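Long-range contacts in carboxysome assembly protein CcmN (Synechococcus elongatus, PDB 7D6C), which helps build the carboxysome, the N-terminal domain described here binding the Rubisco-binding scaffold protein CcmM and a separate C-terminal peptide the shell protein CcmK2: residues 45-50 against 66-71; 58-63 against 79-84; 74-79 against 93-98; 100-105 against 116-121. One frame throughout, in Å; residues are numbered along the deposited sequence.

Contact 1. Residues 45-50 against 66-71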
# COMPACT_ATOMS: atom_id res chain seq x y z
N ARG F 45 18.75 8.71 3.93
CA ARG F 45 19.01 7.37 4.44
C ARG F 45 17.80 6.88 5.22
O ARG F 45 17.01 7.67 5.77
CB ARG F 45 20.23 7.36 5.35
CG ARG F 45 20.04 8.31 6.51
CD ARG F 45 21.07 8.14 7.60
NE ARG F 45 20.88 9.23 8.55
CZ ARG F 45 20.54 9.05 9.82
NH1 ARG F 45 20.39 7.81 10.29
NH2 ARG F 45 20.36 10.11 10.62
N ILE F 46 17.68 5.55 5.32
CA ILE F 46 16.67 4.89 6.15
C ILE F 46 17.39 4.19 7.29
O ILE F 46 18.42 3.55 7.08
CB ILE F 46 15.83 3.91 5.31
CG1 ILE F 46 14.90 4.68 4.37
CG2 ILE F 46 15.03 2.94 6.20
CD1 ILE F 46 14.17 3.80 3.34
N GLU F 47 16.85 4.32 8.50
CA GLU F 47 17.42 3.70 9.69
C GLU F 47 16.31 3.00 10.46
O GLU F 47 15.31 3.64 10.82
CB GLU F 47 18.11 4.75 10.58
CG GLU F 47 18.84 4.23 11.82
CD GLU F 47 19.45 5.35 12.71
OE1 GLU F 47 19.63 6.49 12.22
OE2 GLU F 47 19.74 5.09 13.90
N ILE F 48 16.48 1.70 10.71
CA ILE F 48 15.47 0.87 11.36
C ILE F 48 16.10 0.21 12.58
O ILE F 48 17.11 -0.48 12.45
CB ILE F 48 14.91 -0.19 10.40
CG1 ILE F 48 14.29 0.46 9.16
CG2 ILE F 48 13.92 -1.13 11.08
CD1 ILE F 48 14.30 -0.45 7.99
N ALA F 49 15.50 0.37 13.76
CA ALA F 49 16.15 -0.06 14.99
C ALA F 49 15.83 -1.53 15.31
O ALA F 49 15.44 -2.31 14.44
CB ALA F 49 15.76 0.89 16.13
N SER F 50 15.96 -1.90 16.59
CA SER F 50 15.99 -3.28 17.02
C SER F 50 14.57 -3.79 17.23
O SER F 50 13.76 -3.11 17.86
CB SER F 50 16.75 -3.40 18.34
OG SER F 50 18.08 -2.89 18.21
N ALA F 66 16.16 11.76 6.68
CA ALA F 66 16.16 10.38 7.14
C ALA F 66 14.76 9.94 7.55
O ALA F 66 13.94 10.74 8.00
CB ALA F 66 17.11 10.19 8.33
N ILE F 67 14.50 8.65 7.39
CA ILE F 67 13.40 7.99 8.07
C ILE F 67 14.02 7.08 9.11
O ILE F 67 14.95 6.32 8.79
CB ILE F 67 12.50 7.22 7.10
CG1 ILE F 67 12.04 8.14 5.96
CG2 ILE F 67 11.33 6.63 7.83
CD1 ILE F 67 11.10 7.52 4.98
N ILE F 68 13.56 7.17 10.35
CA ILE F 68 14.10 6.37 11.44
C ILE F 68 12.94 5.66 12.10
O ILE F 68 12.09 6.30 12.73
CB ILE F 68 14.89 7.21 12.46
CG1 ILE F 68 16.15 7.79 11.82
CG2 ILE F 68 15.24 6.38 13.68
CD1 ILE F 68 16.51 9.15 12.35
N ILE F 69 12.89 4.34 11.96
CA ILE F 69 11.92 3.51 12.66
C ILE F 69 12.63 3.04 13.92
O ILE F 69 13.61 2.29 13.85
CB ILE F 69 11.45 2.33 11.80
CG1 ILE F 69 11.20 2.79 10.36
CG2 ILE F 69 10.20 1.66 12.39
CD1 ILE F 69 10.32 4.03 10.28
N GLN F 70 12.16 3.50 15.07
CA GLN F 70 12.87 3.19 16.30
C GLN F 70 12.46 1.81 16.81
O GLN F 70 11.58 1.14 16.24
CB GLN F 70 12.63 4.28 17.32
CG GLN F 70 13.03 5.63 16.76
CD GLN F 70 13.62 6.53 17.79
OE1 GLN F 70 12.93 6.94 18.74
NE2 GLN F 70 14.92 6.84 17.65
N ALA F 71 13.12 1.36 17.87
CA ALA F 71 13.06 -0.04 18.26
C ALA F 71 11.66 -0.45 18.69
O ALA F 71 10.95 0.30 19.37
CB ALA F 71 14.02 -0.33 19.39
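I67 is tied through its backbone to two residues of strand 45-48: its N donates to R45 O at 3.1 Å, and its O accepts from E47 N at 2.8 Å. The alternation carries on as I69 N bonds to E47 O and I69 O receives A49 N at 2.7 Å. This is the regular pattern of parallel strands, whose axes here lie 4.6 Å apart and diverge by 8°.

Within the first strand, R45 NH1 makes a salt bridge with E47 OE1, although the modelled length is too short to be trusted in detail. With CG set between the backbone N and the carbonyl carbon (chi1 59°), the extended R45 chain starts out over A66, whose CB lies 3.7 Å above one face of the guanidinium, toward its rim. E47 CD lies at the edge of that group, in its plane. E47 and I68 stand side by side, OE1 coming within 3.7 Å of I68 CG1. An alanine in place of R45 would probably leave the E47 carboxylate without this counter-charge and uncover the A66 methyl.

On the other face I46 stands next to I67 and I48 next to I69, the latter pair meeting CG1 to CG1 at 4.1 Å. I46, I67 and I69 pack inward on I60, A62 and I81 from the strands of another face of the left-handed parallel beta-helix, and I48 on V30. Beyond the strands, A49 CB rests 3.9 Å from A71 CB at the turn.

The chemistry is thus two-sided: branched aliphatic groups fill the interior, while a charged pair lies over small and apolar residues on the outer surface.

Contact 2. Residues 58-63 against 79-84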
# COMPACT_ATOMS: atom_id res chain seq x y z
N SER F 58 4.74 -2.80 2.39
CA SER F 58 5.04 -1.48 2.90
C SER F 58 6.07 -0.82 2.00
O SER F 58 6.75 -1.48 1.22
CB SER F 58 5.54 -1.54 4.35
OG SER F 58 4.49 -1.91 5.24
N VAL F 59 6.13 0.51 2.06
CA VAL F 59 7.06 1.25 1.23
C VAL F 59 7.61 2.39 2.06
O VAL F 59 6.85 3.25 2.52
CB VAL F 59 6.42 1.80 -0.05
CG1 VAL F 59 7.39 2.78 -0.77
CG2 VAL F 59 6.01 0.65 -0.98
N ILE F 60 8.92 2.39 2.27
CA ILE F 60 9.60 3.44 3.01
C ILE F 60 10.44 4.21 2.01
O ILE F 60 11.36 3.64 1.40
CB ILE F 60 10.47 2.88 4.15
CG1 ILE F 60 9.70 1.81 4.92
CG2 ILE F 60 10.88 3.99 5.06
CD1 ILE F 60 8.56 2.34 5.79
N HIS F 61 10.13 5.49 1.81
CA HIS F 61 10.86 6.31 0.84
C HIS F 61 11.35 7.58 1.52
O HIS F 61 10.56 8.50 1.78
CB HIS F 61 9.99 6.63 -0.37
CG HIS F 61 10.74 7.30 -1.46
ND1 HIS F 61 10.11 7.94 -2.51
CD2 HIS F 61 12.07 7.45 -1.67
CE1 HIS F 61 11.02 8.45 -3.32
NE2 HIS F 61 12.22 8.17 -2.83
N ALA F 62 12.66 7.65 1.78
CA ALA F 62 13.24 8.78 2.50
C ALA F 62 13.61 9.87 1.51
O ALA F 62 14.22 9.60 0.47
CB ALA F 62 14.47 8.35 3.30
N ARG F 63 13.19 11.10 1.81
CA ARG F 63 13.45 12.21 0.90
C ARG F 63 13.74 13.48 1.69
O ARG F 63 12.95 13.88 2.55
CB ARG F 63 12.28 12.45 -0.06
CG ARG F 63 12.73 13.00 -1.39
CD ARG F 63 11.59 13.39 -2.30
NE ARG F 63 10.53 12.40 -2.40
CZ ARG F 63 9.80 12.26 -3.50
NH1 ARG F 63 8.83 11.34 -3.58
NH2 ARG F 63 10.08 13.03 -4.54
N VAL F 79 1.94 -0.03 4.93
CA VAL F 79 2.27 1.28 5.46
C VAL F 79 3.19 2.01 4.49
O VAL F 79 4.08 1.41 3.87
CB VAL F 79 2.90 1.12 6.85
CG1 VAL F 79 3.36 2.48 7.42
CG2 VAL F 79 1.90 0.47 7.76
N LEU F 80 2.96 3.32 4.34
CA LEU F 80 3.71 4.14 3.39
C LEU F 80 4.31 5.34 4.10
O LEU F 80 3.58 6.17 4.67
CB LEU F 80 2.80 4.59 2.26
CG LEU F 80 3.48 5.65 1.42
CD1 LEU F 80 4.48 4.96 0.54
CD2 LEU F 80 2.45 6.38 0.60
N ILE F 81 5.64 5.46 4.07
CA ILE F 81 6.33 6.56 4.74
C ILE F 81 7.21 7.28 3.72
O ILE F 81 8.23 6.73 3.26
CB ILE F 81 7.16 6.08 5.94
CG1 ILE F 81 6.24 5.45 6.99
CG2 ILE F 81 7.82 7.24 6.57
CD1 ILE F 81 6.97 4.80 8.16
N VAL F 82 6.82 8.50 3.36
CA VAL F 82 7.53 9.33 2.39
C VAL F 82 7.99 10.60 3.10
O VAL F 82 7.21 11.18 3.87
CB VAL F 82 6.64 9.71 1.20
CG1 VAL F 82 7.38 10.69 0.29
CG2 VAL F 82 6.22 8.48 0.44
N GLY F 83 9.22 11.03 2.82
CA GLY F 83 9.70 12.31 3.32
C GLY F 83 10.74 12.13 4.39
O GLY F 83 11.69 11.38 4.13
N GLN F 84 10.62 12.77 5.57
CA GLN F 84 11.48 12.38 6.69
C GLN F 84 10.58 12.15 7.89
O GLN F 84 9.71 12.98 8.19
CB GLN F 84 12.58 13.40 7.10
CG GLN F 84 13.38 13.97 5.97
CD GLN F 84 13.06 15.44 5.80
OE1 GLN F 84 13.00 16.15 6.82
NE2 GLN F 84 12.57 15.82 4.61
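V59 and H61 face L80 and V82 in two parallel strands, axes 4.8 Å apart and 7° from aligned, joined by alternating backbone bonds that include H61 N to I81 O (2.7 Å) and I81 N to V59 O (3.0 Å). I60 and I81 lie side by side, and chi2 of I60 (-71°) brings its CD1 to 3.8 Å from I81 CD1. On the reverse face, V59 CB meets L80 CD1 at 3.8 Å. H61 directs its imidazole elsewhere, NE2 bonding to E41 and ND1 to a polar side chain of the chain of another protein.

G83, at a positive phi suited to glycine, starts the corner and receives R63 N on its O. The bent Q84 chain then returns NE2 to R63 O at 2.9 Å, nearly straight, on a lone pair and close to the plane of its own amide. An alanine in place of Q84 would probably leave R63 O without this donor and the corner less firmly held to R63.

Strands 37-40 and 98-100 flank the pair in the longest sheet of the left-handed parallel beta-helix. I60 and I81 point inward against I67 of strand 66-69, while L80 and V82 pack on the other protein's chain.

Contact 3. Residues 74-79 against 93-98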
# COMPACT_ATOMS: atom_id res chain seq x y z
N LEU F 74 6.28 -1.18 14.96
CA LEU F 74 5.68 -2.21 14.11
C LEU F 74 4.85 -1.54 13.03
O LEU F 74 4.10 -0.60 13.30
CB LEU F 74 4.80 -3.13 14.94
CG LEU F 74 5.49 -3.79 16.11
CD1 LEU F 74 4.45 -4.23 17.09
CD2 LEU F 74 6.32 -4.95 15.61
N LEU F 75 4.95 -2.06 11.81
CA LEU F 75 4.21 -1.53 10.68
C LEU F 75 3.38 -2.66 10.10
O LEU F 75 3.93 -3.67 9.67
CB LEU F 75 5.17 -0.98 9.62
CG LEU F 75 5.71 0.45 9.69
CD1 LEU F 75 6.42 0.72 10.98
CD2 LEU F 75 6.67 0.62 8.54
N ALA F 76 2.05 -2.49 10.10
CA ALA F 76 1.19 -3.45 9.43
C ALA F 76 1.43 -3.37 7.93
O ALA F 76 2.19 -2.54 7.44
CB ALA F 76 -0.28 -3.19 9.75
N ALA F 77 0.75 -4.25 7.19
CA ALA F 77 0.94 -4.31 5.75
C ALA F 77 0.63 -2.96 5.09
O ALA F 77 -0.23 -2.20 5.55
CB ALA F 77 0.05 -5.40 5.15
N GLY F 78 1.35 -2.68 4.00
CA GLY F 78 1.06 -1.51 3.17
C GLY F 78 1.20 -0.14 3.83
O GLY F 78 0.62 0.83 3.35
N VAL F 79 1.94 -0.03 4.93
CA VAL F 79 2.27 1.28 5.46
C VAL F 79 3.19 2.01 4.49
O VAL F 79 4.08 1.41 3.87
CB VAL F 79 2.90 1.12 6.85
CG1 VAL F 79 3.36 2.48 7.42
CG2 VAL F 79 1.90 0.47 7.76
N LEU F 93 1.53 0.87 13.71
CA LEU F 93 0.95 1.57 12.56
C LEU F 93 -0.01 0.63 11.84
O LEU F 93 0.41 -0.38 11.27
CB LEU F 93 2.05 2.04 11.62
CG LEU F 93 3.17 2.91 12.18
CD1 LEU F 93 3.91 3.55 11.00
CD2 LEU F 93 2.62 3.95 13.09
N GLY F 94 -1.30 0.99 11.85
CA GLY F 94 -2.30 0.16 11.21
C GLY F 94 -2.03 -0.03 9.73
O GLY F 94 -1.28 0.72 9.11
N ALA F 95 -2.63 -1.07 9.18
CA ALA F 95 -2.56 -1.32 7.74
C ALA F 95 -2.88 -0.06 6.94
O ALA F 95 -3.81 0.69 7.25
CB ALA F 95 -3.53 -2.44 7.35
N SER F 96 -2.07 0.17 5.91
CA SER F 96 -2.27 1.28 4.96
C SER F 96 -2.29 2.64 5.64
O SER F 96 -2.94 3.58 5.16
CB SER F 96 -3.53 1.05 4.14
OG SER F 96 -3.43 -0.24 3.56
N THR F 97 -1.57 2.77 6.75
CA THR F 97 -1.16 4.08 7.23
C THR F 97 -0.31 4.78 6.18
O THR F 97 0.53 4.16 5.52
CB THR F 97 -0.35 3.94 8.51
OG1 THR F 97 -1.10 3.22 9.50
CG2 THR F 97 0.03 5.32 9.05
N THR F 98 -0.51 6.09 6.05
CA THR F 98 0.40 6.94 5.29
C THR F 98 0.95 8.06 6.17
O THR F 98 0.18 8.85 6.74
CB THR F 98 -0.31 7.51 4.07
OG1 THR F 98 -0.46 6.45 3.11
CG2 THR F 98 0.50 8.65 3.48
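L93 fills the tight part of this contact, its CD1 lying 3.8 Å from both L75 CD1 and V79 CG1. Its chi1 (-55°) sets CG anti to the carbonyl carbon, 4.1 Å from L75 CD1. The L93 side chain runs beside that of L75, pointing the same way, and crosses that of V79 at about a right angle. V79 sets its other methyl, CG2, 3.5 Å from G94 O. Backbone bonds brace this apolar cluster: L93 N donates to L74 O, and A76 N to L93 O at 2.9 Å.

Two type II turns, A76 to V79 and G94 to T97, stack as successive corners of the left-handed parallel beta-helix. S96 N donates to A77 O at 3.0 Å, and A76 CB lies 4.1 Å from A95 CB. The third places of the turns, G78 and S96, both take positive phi. G94 O accepts from T97 N and, at a doubtful modelled length, from T97 OG1, both from one face of its carbonyl plane.

The looser side lies at S96, partly exposed and turned away from G78; its OG stays 4.2 Å from G78 O, which instead accepts a bond from a basic side chain of another protein's chain. The L74 side chain leads away from 93-98 onto V82 of the second subunit, another copy of this protein, which also covers A76, A77 and A95.

Along the helix axis, L75 bonds through its backbone to C53 and G55 of the preceding coil, while L93 and T97 touch T110 of strand 109-110 in the following one.

Contact 4. Residues 100-105 against 116-121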
# COMPACT_ATOMS: atom_id res chain seq x y z
N VAL F 100 3.54 11.27 5.72
CA VAL F 100 4.26 12.13 4.77
C VAL F 100 4.88 13.30 5.52
O VAL F 100 4.17 14.25 5.87
CB VAL F 100 3.35 12.66 3.65
CG1 VAL F 100 4.20 13.31 2.59
CG2 VAL F 100 2.51 11.54 3.06
N ASN F 101 6.20 13.25 5.71
CA ASN F 101 6.92 14.27 6.47
C ASN F 101 6.30 14.48 7.85
O ASN F 101 6.19 15.61 8.34
CB ASN F 101 6.99 15.60 5.70
CG ASN F 101 7.89 15.54 4.44
OD1 ASN F 101 9.02 15.06 4.50
ND2 ASN F 101 7.38 16.06 3.31
N THR F 102 5.86 13.39 8.49
CA THR F 102 5.27 13.44 9.83
C THR F 102 5.74 12.24 10.65
O THR F 102 5.90 11.14 10.12
CB THR F 102 3.72 13.48 9.77
OG1 THR F 102 3.25 12.62 8.73
CG2 THR F 102 3.20 14.89 9.49
N SER F 103 5.96 12.47 11.96
CA SER F 103 6.59 11.52 12.88
C SER F 103 5.61 11.04 13.94
O SER F 103 4.56 11.64 14.18
CB SER F 103 7.81 12.15 13.56
OG SER F 103 8.66 12.83 12.65
N ILE F 104 5.96 9.96 14.63
CA ILE F 104 5.07 9.35 15.62
C ILE F 104 5.77 9.29 16.98
O ILE F 104 6.89 8.76 17.10
CB ILE F 104 4.60 7.95 15.19
CG1 ILE F 104 3.84 8.05 13.87
CG2 ILE F 104 3.74 7.30 16.28
CD1 ILE F 104 2.59 8.90 13.98
N GLU F 105 5.11 9.85 17.99
CA GLU F 105 5.49 9.68 19.39
C GLU F 105 5.70 8.20 19.72
O GLU F 105 4.99 7.32 19.23
CB GLU F 105 4.38 10.29 20.26
CG GLU F 105 2.94 9.73 19.97
CD GLU F 105 2.26 10.33 18.70
OE1 GLU F 105 2.94 11.05 17.92
OE2 GLU F 105 1.05 10.07 18.46
N LEU F 116 -1.50 10.99 7.25
CA LEU F 116 -0.85 12.08 7.97
C LEU F 116 0.15 12.74 7.03
O LEU F 116 1.18 12.13 6.71
CB LEU F 116 -0.18 11.56 9.24
CG LEU F 116 -1.01 11.46 10.52
CD1 LEU F 116 -2.36 10.82 10.27
CD2 LEU F 116 -0.28 10.69 11.60
N SER F 117 -0.13 13.97 6.59
CA SER F 117 0.68 14.63 5.56
C SER F 117 0.84 16.11 5.86
O SER F 117 -0.14 16.86 5.79
CB SER F 117 0.09 14.43 4.17
OG SER F 117 0.61 15.40 3.27
N ALA F 118 2.07 16.53 6.15
CA ALA F 118 2.48 17.93 6.19
C ALA F 118 3.28 18.27 4.93
O ALA F 118 3.90 17.40 4.31
CB ALA F 118 3.32 18.21 7.45
N GLU F 119 3.28 19.57 4.58
CA GLU F 119 3.84 20.02 3.30
C GLU F 119 5.35 19.82 3.24
O GLU F 119 5.89 19.30 2.25
CB GLU F 119 3.50 21.49 3.05
CG GLU F 119 2.01 21.84 3.14
CD GLU F 119 1.52 21.95 4.58
OE1 GLU F 119 2.23 22.57 5.41
OE2 GLU F 119 0.45 21.38 4.89
N THR F 120 6.05 20.26 4.29
CA THR F 120 7.49 20.21 4.49
C THR F 120 7.82 20.64 5.92
O THR F 120 7.13 21.51 6.47
CB THR F 120 8.22 21.09 3.46
OG1 THR F 120 9.63 21.00 3.66
CG2 THR F 120 7.75 22.55 3.53
N PRO F 121 8.83 20.04 6.56
CA PRO F 121 9.21 20.41 7.94
C PRO F 121 10.14 21.63 8.00
O PRO F 121 11.28 21.51 8.46
CB PRO F 121 9.91 19.15 8.46
CG PRO F 121 10.52 18.54 7.24
CD PRO F 121 9.60 18.87 6.08
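V100 overlaps S117 on the same face of the sheet, its CB 3.7 Å from S117 CB, where the last two strands of the long sheet meet. Their backbones are joined on both flanks: V100 N donates to L116 O at 2.7 Å, and A118 N to V100 O at 3.1 Å. T102 brings a second hydroxyl-bearing side chain to the same place. Its OG1, set between the backbone N and the carbonyl carbon (chi1 39°), comes 2.9 Å from L116 O, a weak bond at most, whose proton could also go to V100 O. The methyl CG2 of T102 packs against A118 CB at 3.9 Å.

Strand 115-117 is the outermost strand of this face of the left-handed parallel beta-helix within the chain, and 100-105 is the corner that follows strand 98-100. The two segments therefore part quickly, their end-to-end directions 96° apart, and only V100 and S117 form a true parallel bridge. N101 opens the corner with a left-handed backbone conformation, and its OD1 accepts from Q84 N of the preceding coil. The N101 side chain crosses that of P121 at about a right angle, N101 CG 4.1 Å from P121 CD, at the exposed end of the modelled chain.

At the other end I104 CD1 touches L116 CD2 at 4.1 Å, these side chains also crossing at about a right angle, and both rest on L99. Outward, V100 and S117 pack on an aromatic and an apolar side chain of another protein's chain.

Contacts 2 and 3 are buried, contact 1 is partly buried, and contact 4 lies on the surface. Contacts 2 and 4 belong to the same six-stranded face of the beta-helix and join where V82 and Q84 meet N101. Contact 1 pairs strands of a second face, and its isoleucines reach inward to those of contact 2. Contact 3 holds the corners that lead into the six-stranded face; it shares V79 with contact 2, and T98 O probably accepts a hydrogen bond from L116 N of contact 4. Full strand pairing dominates contacts 1 and 2, stacked turns contact 3, and a single bridge with a departing tail contact 4. A charged pair marks contact 1, whereas contacts 2, 3 and 4 meet another protein's chain.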